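Local coordinates for uncharacterized protein lp_2664 (Lactobacillus plantarum WCFS1, PDB 2PJQ) that is of unknown function but is an HD-domain protein and probably a metal-dependent phosphohydrolase, at residues A175-A187 against T203-A215. Residues are numbered along the deposited sequence; the frame is centred on the assembly and turned at random.
Sequences AINHFYEKLFKLA and TAVMHEFVDQFKA
Val210 is the central bump of this contact and fits among Ile176, Phe179, Tyr180 and Phe184. Helices 175-183 and 204-215 run roughly antiparallel in an all-helical HD-domain protein, their axes 10.6 Å apart at closest approach and at 142°. No hydrogen bond joins the two segments; shape does the work. The two methyls of Val210 divide the task. CG2 lies over a face of the Phe179 ring, 4.0 Å from its centroid, and also meets Phe184 CZ. CG1 sits 3.7 Å from Ile176 CG2 and also touches Tyr180, whose hydroxyl end meets Lys214 CE. At one end, Ile176 CD1 rests over a face of the Phe213 ring, 18° off the ring normal. Phe213 CG is anti to its own backbone N (chi1 179°), which carries the ring across to this methyl. At the other end, Phe184 lies in a slot. Phe179 CB covers one face of its ring and His207 stacks face to face on the opposite one, with planes at 9° and centroids 3.7 Å apart. Met206 CB meets the ring edge. With an alanine in place of Phe184, His207 would probably lose its stacking partner and be freer to turn, and a gap would open beside Val210. Phe209 crosses Phe179 at about a right angle, the rings oblique to each other, and both also pack on Leu142 of helix 134-148. Phe209 and Phe213 further reach the second subunit, on Ile138 and Ala135 of that chain. Met206 is a selenomethionine; its chain turns about the CG-SE bond (chi3 100°), bringing CE against both Leu183 CB and Phe179 CE2.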
ATOM      1  N   ALA B 175      -3.632  -2.806  -8.914  1.00 24.57           N
ATOM      2  CA  ALA B 175      -2.705  -3.321  -7.925  1.00 21.16           C
ATOM      3  C   ALA B 175      -2.812  -4.826  -7.786  1.00 21.20           C
ATOM      4  O   ALA B 175      -1.807  -5.530  -7.767  1.00 21.41           O
ATOM      5  CB  ALA B 175      -2.965  -2.662  -6.602  1.00 23.39           C
ATOM      6  N   ILE B 176      -4.034  -5.328  -7.670  1.00 22.64           N
ATOM      7  CA  ILE B 176      -4.224  -6.760  -7.531  1.00 22.18           C
ATOM      8  C   ILE B 176      -3.677  -7.485  -8.755  1.00 21.94           C
ATOM      9  O   ILE B 176      -2.945  -8.463  -8.619  1.00 23.72           O
ATOM     10  CB  ILE B 176      -5.720  -7.126  -7.358  1.00 24.47           C
ATOM     11  CG1 ILE B 176      -6.258  -6.561  -6.038  1.00 23.94           C
ATOM     12  CG2 ILE B 176      -5.891  -8.643  -7.371  1.00 26.14           C
ATOM     13  CD1 ILE B 176      -5.730  -7.261  -4.790  1.00 23.84           C
ATOM     14  N   ASN B 177      -4.014  -7.005  -9.949  1.00 19.71           N
ATOM     15  CA  ASN B 177      -3.549  -7.646 -11.174  1.00 19.60           C
ATOM     16  C   ASN B 177      -2.030  -7.855 -11.215  1.00 20.75           C
ATOM     17  O   ASN B 177      -1.525  -8.734 -11.926  1.00 21.70           O
ATOM     18  CB  ASN B 177      -3.982  -6.840 -12.405  1.00 20.79           C
ATOM     19  CG  ASN B 177      -5.487  -6.892 -12.659  1.00 22.04           C
ATOM     20  OD1 ASN B 177      -6.195  -7.794 -12.196  1.00 22.39           O
ATOM     21  ND2 ASN B 177      -5.977  -5.927 -13.423  1.00 22.95           N
ATOM     22  N   HIS B 178      -1.302  -7.051 -10.448  1.00 19.30           N
ATOM     23  CA  HIS B 178       0.146  -7.158 -10.416  1.00 17.07           C
ATOM     24  C   HIS B 178       0.605  -8.487  -9.833  1.00 14.95           C
ATOM     25  O   HIS B 178       1.614  -9.035 -10.263  1.00 13.84           O
ATOM     26  CB  HIS B 178       0.755  -5.994  -9.629  1.00 21.65           C
ATOM     27  CG  HIS B 178       2.194  -5.754  -9.953  1.00 24.52           C
ATOM     28  ND1 HIS B 178       2.677  -5.800 -11.245  1.00 24.24           N
ATOM     29  CD2 HIS B 178       3.260  -5.494  -9.162  1.00 25.95           C
ATOM     30  CE1 HIS B 178       3.979  -5.583 -11.234  1.00 25.39           C
ATOM     31  NE2 HIS B 178       4.358  -5.396  -9.982  1.00 26.29           N
ATOM     32  N   PHE B 179      -0.125  -9.007  -8.849  1.00 15.96           N
ATOM     33  CA  PHE B 179       0.247 -10.292  -8.268  1.00 15.08           C
ATOM     34  C   PHE B 179       0.065 -11.332  -9.360  1.00 16.04           C
ATOM     35  O   PHE B 179       0.978 -12.088  -9.662  1.00 16.31           O
ATOM     36  CB  PHE B 179      -0.624 -10.640  -7.054  1.00  7.46           C
ATOM     37  CG  PHE B 179      -0.399  -9.747  -5.874  1.00  4.23           C
ATOM     38  CD1 PHE B 179      -0.933  -8.471  -5.841  1.00  5.67           C
ATOM     39  CD2 PHE B 179       0.395 -10.154  -4.825  1.00  3.63           C
ATOM     40  CE1 PHE B 179      -0.677  -7.609  -4.771  1.00  3.19           C
ATOM     41  CE2 PHE B 179       0.658  -9.296  -3.751  1.00  2.82           C
ATOM     42  CZ  PHE B 179       0.120  -8.025  -3.731  1.00  1.00           C
ATOM     43  N   TYR B 180      -1.113 -11.342  -9.971  1.00 17.48           N
ATOM     44  CA  TYR B 180      -1.401 -12.289 -11.037  1.00 17.89           C
ATOM     45  C   TYR B 180      -0.434 -12.126 -12.191  1.00 18.13           C
ATOM     46  O   TYR B 180       0.151 -13.103 -12.656  1.00 17.83           O
ATOM     47  CB  TYR B 180      -2.833 -12.102 -11.550  1.00 19.69           C
ATOM     48  CG  TYR B 180      -3.893 -12.666 -10.630  1.00 20.39           C
ATOM     49  CD1 TYR B 180      -3.902 -14.020 -10.300  1.00 18.91           C
ATOM     50  CD2 TYR B 180      -4.865 -11.836 -10.052  1.00 20.60           C
ATOM     51  CE1 TYR B 180      -4.841 -14.538  -9.409  1.00 20.16           C
ATOM     52  CE2 TYR B 180      -5.811 -12.346  -9.159  1.00 19.66           C
ATOM     53  CZ  TYR B 180      -5.786 -13.695  -8.840  1.00 19.57           C
ATOM     54  OH  TYR B 180      -6.663 -14.197  -7.908  1.00 21.97           O
ATOM     55  N   GLU B 181      -0.269 -10.884 -12.636  1.00 17.02           N
ATOM     56  CA  GLU B 181       0.603 -10.545 -13.761  1.00 18.83           C
ATOM     57  C   GLU B 181       2.103 -10.703 -13.541  1.00 19.23           C
ATOM     58  O   GLU B 181       2.854 -10.939 -14.496  1.00 18.59           O
ATOM     59  CB  GLU B 181       0.337  -9.101 -14.196  1.00 24.58           C
ATOM     60  CG  GLU B 181      -1.027  -8.888 -14.800  1.00 30.38           C
ATOM     61  CD  GLU B 181      -1.318  -7.436 -15.096  1.00 33.38           C
ATOM     62  OE1 GLU B 181      -0.406  -6.713 -15.552  1.00 37.38           O
ATOM     63  OE2 GLU B 181      -2.475  -7.020 -14.889  1.00 36.27           O
ATOM     64  N   LYS B 182       2.544 -10.560 -12.289  1.00 21.88           N
ATOM     65  CA  LYS B 182       3.963 -10.636 -11.983  1.00 19.21           C
ATOM     66  C   LYS B 182       4.324 -11.385 -10.711  1.00 18.69           C
ATOM     67  O   LYS B 182       4.673 -12.557 -10.765  1.00 19.54           O
ATOM     68  CB  LYS B 182       4.553  -9.217 -11.942  1.00 14.30           C
ATOM     69  CG  LYS B 182       6.056  -9.162 -11.648  1.00 14.62           C
ATOM     70  CD  LYS B 182       6.714  -7.891 -12.162  1.00 10.40           C
ATOM     71  CE  LYS B 182       8.146  -7.779 -11.676  1.00 10.43           C
ATOM     72  NZ  LYS B 182       8.242  -7.062 -10.360  1.00 13.46           N
ATOM     73  N   LEU B 183       4.243 -10.704  -9.573  1.00 17.65           N
ATOM     74  CA  LEU B 183       4.589 -11.270  -8.262  1.00 18.09           C
ATOM     75  C   LEU B 183       4.328 -12.760  -7.983  1.00 18.82           C
ATOM     76  O   LEU B 183       5.116 -13.402  -7.283  1.00 19.46           O
ATOM     77  CB  LEU B 183       3.923 -10.432  -7.174  1.00 13.02           C
ATOM     78  CG  LEU B 183       4.132  -8.933  -7.402  1.00 12.29           C
ATOM     79  CD1 LEU B 183       3.564  -8.131  -6.228  1.00 10.79           C
ATOM     80  CD2 LEU B 183       5.623  -8.665  -7.592  1.00  8.16           C
ATOM     81  N   PHE B 184       3.230 -13.308  -8.506  1.00 16.04           N
ATOM     82  CA  PHE B 184       2.910 -14.723  -8.297  1.00 13.99           C
ATOM     83  C   PHE B 184       3.797 -15.664  -9.116  1.00 13.63           C
ATOM     84  O   PHE B 184       3.769 -16.874  -8.904  1.00 13.41           O
ATOM     85  CB  PHE B 184       1.439 -15.020  -8.649  1.00 12.56           C
ATOM     86  CG  PHE B 184       0.440 -14.684  -7.554  1.00 11.69           C
ATOM     87  CD1 PHE B 184       0.851 -14.349  -6.263  1.00 13.01           C
ATOM     88  CD2 PHE B 184      -0.927 -14.717  -7.828  1.00 11.32           C
ATOM     89  CE1 PHE B 184      -0.094 -14.045  -5.263  1.00 13.42           C
ATOM     90  CE2 PHE B 184      -1.877 -14.416  -6.847  1.00 11.20           C
ATOM     91  CZ  PHE B 184      -1.463 -14.082  -5.560  1.00 11.59           C
ATOM     92  N   LYS B 185       4.579 -15.119 -10.046  1.00 17.59           N
ATOM     93  CA  LYS B 185       5.452 -15.949 -10.894  1.00 18.79           C
ATOM     94  C   LYS B 185       6.926 -15.896 -10.509  1.00 18.63           C
ATOM     95  O   LYS B 185       7.715 -16.746 -10.910  1.00 19.80           O
ATOM     96  CB  LYS B 185       5.344 -15.538 -12.362  1.00 13.71           C
ATOM     97  CG  LYS B 185       3.940 -15.422 -12.863  1.00 17.48           C
ATOM     98  CD  LYS B 185       3.925 -14.664 -14.175  1.00 19.67           C
ATOM     99  CE  LYS B 185       2.509 -14.315 -14.621  1.00 22.16           C
ATOM    100  NZ  LYS B 185       2.520 -13.201 -15.644  1.00 22.28           N
ATOM    101  N   LEU B 186       7.297 -14.901  -9.721  1.00 15.77           N
ATOM    102  CA  LEU B 186       8.686 -14.746  -9.332  1.00 13.72           C
ATOM    103  C   LEU B 186       9.378 -15.970  -8.735  1.00 13.22           C
ATOM    104  O   LEU B 186      10.465 -16.319  -9.173  1.00 16.63           O
ATOM    105  CB  LEU B 186       8.823 -13.544  -8.389  1.00  6.72           C
ATOM    106  CG  LEU B 186       8.288 -12.231  -8.967  1.00  5.44           C
ATOM    107  CD1 LEU B 186       8.654 -11.073  -8.070  1.00  4.57           C
ATOM    108  CD2 LEU B 186       8.865 -12.022 -10.355  1.00  5.64           C
ATOM    109  N   ALA B 187       8.758 -16.626  -7.759  1.00 11.03           N
ATOM    110  CA  ALA B 187       9.375 -17.785  -7.089  1.00 11.61           C
ATOM    111  C   ALA B 187       9.629 -19.004  -7.979  1.00 12.07           C
ATOM    112  O   ALA B 187      10.334 -19.946  -7.596  1.00 12.85           O
ATOM    113  CB  ALA B 187       8.526 -18.203  -5.874  1.00  9.76           C
ATOM    114  N   THR B 203       5.065 -17.053  -0.724  1.00 24.12           N
ATOM    115  CA  THR B 203       3.986 -17.014  -1.708  1.00 20.72           C
ATOM    116  C   THR B 203       2.626 -17.233  -1.046  1.00 18.49           C
ATOM    117  O   THR B 203       1.618 -16.648  -1.444  1.00 17.09           O
ATOM    118  CB  THR B 203       4.207 -18.099  -2.782  1.00 21.59           C
ATOM    119  OG1 THR B 203       5.561 -18.037  -3.222  1.00 23.82           O
ATOM    120  CG2 THR B 203       3.300 -17.878  -4.005  1.00 22.62           C
ATOM    121  N   ALA B 204       2.610 -18.079  -0.025  1.00 16.26           N
ATOM    122  CA  ALA B 204       1.387 -18.401   0.679  1.00 14.82           C
ATOM    123  C   ALA B 204       0.668 -17.160   1.194  1.00 15.20           C
ATOM    124  O   ALA B 204      -0.560 -17.091   1.186  1.00 14.98           O
ATOM    125  CB  ALA B 204       1.700 -19.337   1.818  1.00 13.82           C
ATOM    126  N   VAL B 205       1.447 -16.182   1.637  1.00 13.60           N
ATOM    127  CA  VAL B 205       0.928 -14.929   2.183  1.00 12.30           C
ATOM    128  C   VAL B 205       0.315 -14.042   1.117  1.00 11.35           C
ATOM    129  O   VAL B 205      -0.726 -13.439   1.314  1.00  9.71           O
ATOM    130  CB  VAL B 205       2.056 -14.119   2.847  1.00 18.80           C
ATOM    131  CG1 VAL B 205       1.458 -13.139   3.843  1.00 19.48           C
ATOM    132  CG2 VAL B 205       3.075 -15.070   3.505  1.00 19.22           C
HETATM  133  N   MSE B 206       0.995 -13.939  -0.011  1.00 14.60           N
HETATM  134  CA  MSE B 206       0.504 -13.121  -1.090  1.00 15.30           C
HETATM  135  C   MSE B 206      -0.807 -13.717  -1.554  1.00 14.79           C
HETATM  136  O   MSE B 206      -1.768 -12.980  -1.781  1.00 14.49           O
HETATM  137  CB  MSE B 206       1.509 -13.086  -2.237  1.00 23.88           C
HETATM  138  CG  MSE B 206       2.863 -12.496  -1.888  1.00 26.83           C
HETATM  139 SE   MSE B 206       4.013 -12.460  -3.458  1.00 37.29          SE
HETATM  140  CE  MSE B 206       3.792 -10.615  -3.961  1.00 33.69           C
ATOM    141  N   HIS B 207      -0.855 -15.045  -1.688  1.00 12.94           N
ATOM    142  CA  HIS B 207      -2.091 -15.711  -2.116  1.00 13.03           C
ATOM    143  C   HIS B 207      -3.242 -15.534  -1.129  1.00 13.68           C
ATOM    144  O   HIS B 207      -4.386 -15.407  -1.542  1.00 13.17           O
ATOM    145  CB  HIS B 207      -1.872 -17.204  -2.386  1.00  8.23           C
ATOM    146  CG  HIS B 207      -1.451 -17.499  -3.788  1.00  5.63           C
ATOM    147  ND1 HIS B 207      -0.130 -17.650  -4.149  1.00  7.16           N
ATOM    148  CD2 HIS B 207      -2.165 -17.577  -4.933  1.00  5.34           C
ATOM    149  CE1 HIS B 207      -0.048 -17.801  -5.460  1.00  5.84           C
ATOM    150  NE2 HIS B 207      -1.269 -17.759  -5.961  1.00  3.94           N
ATOM    151  N   GLU B 208      -2.951 -15.535   0.168  1.00 15.13           N
ATOM    152  CA  GLU B 208      -3.995 -15.317   1.165  1.00 19.72           C
ATOM    153  C   GLU B 208      -4.521 -13.880   1.057  1.00 20.19           C
ATOM    154  O   GLU B 208      -5.701 -13.608   1.314  1.00 19.58           O
ATOM    155  CB  GLU B 208      -3.455 -15.567   2.577  1.00 30.23           C
ATOM    156  CG  GLU B 208      -3.603 -17.023   3.030  1.00 38.88           C
ATOM    157  CD  GLU B 208      -2.525 -17.439   4.013  1.00 42.26           C
ATOM    158  OE1 GLU B 208      -2.441 -16.810   5.093  1.00 43.87           O
ATOM    159  OE2 GLU B 208      -1.761 -18.390   3.702  1.00 43.57           O
ATOM    160  N   PHE B 209      -3.639 -12.969   0.654  1.00 21.94           N
ATOM    161  CA  PHE B 209      -3.998 -11.570   0.510  1.00 19.76           C
ATOM    162  C   PHE B 209      -4.900 -11.328  -0.696  1.00 19.16           C
ATOM    163  O   PHE B 209      -5.961 -10.729  -0.551  1.00 20.20           O
ATOM    164  CB  PHE B 209      -2.740 -10.701   0.415  1.00 17.73           C
ATOM    165  CG  PHE B 209      -3.028  -9.248   0.200  1.00 17.23           C
ATOM    166  CD1 PHE B 209      -3.633  -8.486   1.193  1.00 18.39           C
ATOM    167  CD2 PHE B 209      -2.738  -8.644  -1.018  1.00 18.93           C
ATOM    168  CE1 PHE B 209      -3.948  -7.135   0.974  1.00 17.98           C
ATOM    169  CE2 PHE B 209      -3.051  -7.294  -1.247  1.00 19.10           C
ATOM    170  CZ  PHE B 209      -3.657  -6.542  -0.246  1.00 17.84           C
ATOM    171  N   VAL B 210      -4.487 -11.779  -1.881  1.00 16.75           N
ATOM    172  CA  VAL B 210      -5.297 -11.593  -3.086  1.00 15.12           C
ATOM    173  C   VAL B 210      -6.635 -12.339  -2.958  1.00 17.15           C
ATOM    174  O   VAL B 210      -7.668 -11.916  -3.494  1.00 16.97           O
ATOM    175  CB  VAL B 210      -4.548 -12.097  -4.336  1.00 11.98           C
ATOM    176  CG1 VAL B 210      -5.345 -11.796  -5.608  1.00  8.39           C
ATOM    177  CG2 VAL B 210      -3.192 -11.446  -4.398  1.00 13.36           C
ATOM    178  N   ASP B 211      -6.620 -13.456  -2.239  1.00 20.35           N
ATOM    179  CA  ASP B 211      -7.835 -14.226  -2.049  1.00 21.03           C
ATOM    180  C   ASP B 211      -8.751 -13.533  -1.045  1.00 21.83           C
ATOM    181  O   ASP B 211      -9.885 -13.182  -1.374  1.00 22.27           O
ATOM    182  CB  ASP B 211      -7.479 -15.657  -1.631  1.00 19.48           C
ATOM    183  CG  ASP B 211      -6.915 -16.472  -2.799  1.00 20.25           C
ATOM    184  OD1 ASP B 211      -6.814 -15.912  -3.918  1.00 20.84           O
ATOM    185  OD2 ASP B 211      -6.578 -17.660  -2.617  1.00 19.03           O
ATOM    186  N   GLN B 212      -8.269 -13.306   0.168  1.00 24.15           N
ATOM    187  CA  GLN B 212      -9.086 -12.614   1.158  1.00 24.75           C
ATOM    188  C   GLN B 212      -9.563 -11.245   0.663  1.00 24.85           C
ATOM    189  O   GLN B 212     -10.613 -10.762   1.080  1.00 25.78           O
ATOM    190  CB  GLN B 212      -8.312 -12.446   2.460  1.00 24.83           C
ATOM    191  CG  GLN B 212      -8.544 -13.582   3.419  1.00 26.73           C
ATOM    192  CD  GLN B 212     -10.014 -13.862   3.587  1.00 28.06           C
ATOM    193  OE1 GLN B 212     -10.558 -14.781   2.969  1.00 28.59           O
ATOM    194  NE2 GLN B 212     -10.682 -13.049   4.408  1.00 28.26           N
ATOM    195  N   PHE B 213      -8.795 -10.620  -0.222  1.00 23.93           N
ATOM    196  CA  PHE B 213      -9.167  -9.317  -0.756  1.00 23.65           C
ATOM    197  C   PHE B 213     -10.387  -9.424  -1.681  1.00 24.71           C
ATOM    198  O   PHE B 213     -11.259  -8.557  -1.666  1.00 24.64           O
ATOM    199  CB  PHE B 213      -7.981  -8.687  -1.510  1.00 17.73           C
ATOM    200  CG  PHE B 213      -8.288  -7.339  -2.119  1.00 15.15           C
ATOM    201  CD1 PHE B 213      -8.994  -7.242  -3.313  1.00 14.70           C
ATOM    202  CD2 PHE B 213      -7.880  -6.167  -1.486  1.00 15.33           C
ATOM    203  CE1 PHE B 213      -9.296  -5.993  -3.874  1.00 13.73           C
ATOM    204  CE2 PHE B 213      -8.174  -4.913  -2.032  1.00 14.84           C
ATOM    205  CZ  PHE B 213      -8.882  -4.827  -3.230  1.00 15.23           C
ATOM    206  N   LYS B 214     -10.454 -10.489  -2.475  1.00 27.76           N
ATOM    207  CA  LYS B 214     -11.568 -10.665  -3.399  1.00 26.97           C
ATOM    208  C   LYS B 214     -12.756 -11.305  -2.713  1.00 26.64           C
ATOM    209  O   LYS B 214     -13.886 -11.196  -3.184  1.00 27.72           O
ATOM    210  CB  LYS B 214     -11.130 -11.491  -4.603  1.00 23.48           C
ATOM    211  CG  LYS B 214      -9.882 -10.920  -5.227  1.00 24.31           C
ATOM    212  CD  LYS B 214      -9.953 -10.866  -6.729  1.00 23.24           C
ATOM    213  CE  LYS B 214      -9.654 -12.199  -7.338  1.00 20.90           C
ATOM    214  NZ  LYS B 214      -9.586 -12.010  -8.802  1.00 23.53           N
ATOM    215  N   ALA B 215     -12.502 -11.971  -1.595  1.00 21.34           N
ATOM    216  CA  ALA B 215     -13.583 -12.592  -0.843  1.00 22.60           C
ATOM    217  C   ALA B 215     -14.348 -11.478  -0.120  1.00 23.29           C
ATOM    218  O   ALA B 215     -15.579 -11.457  -0.117  1.00 23.39           O
ATOM    219  CB  ALA B 215     -13.018 -13.596   0.166  1.00 21.72           C
TER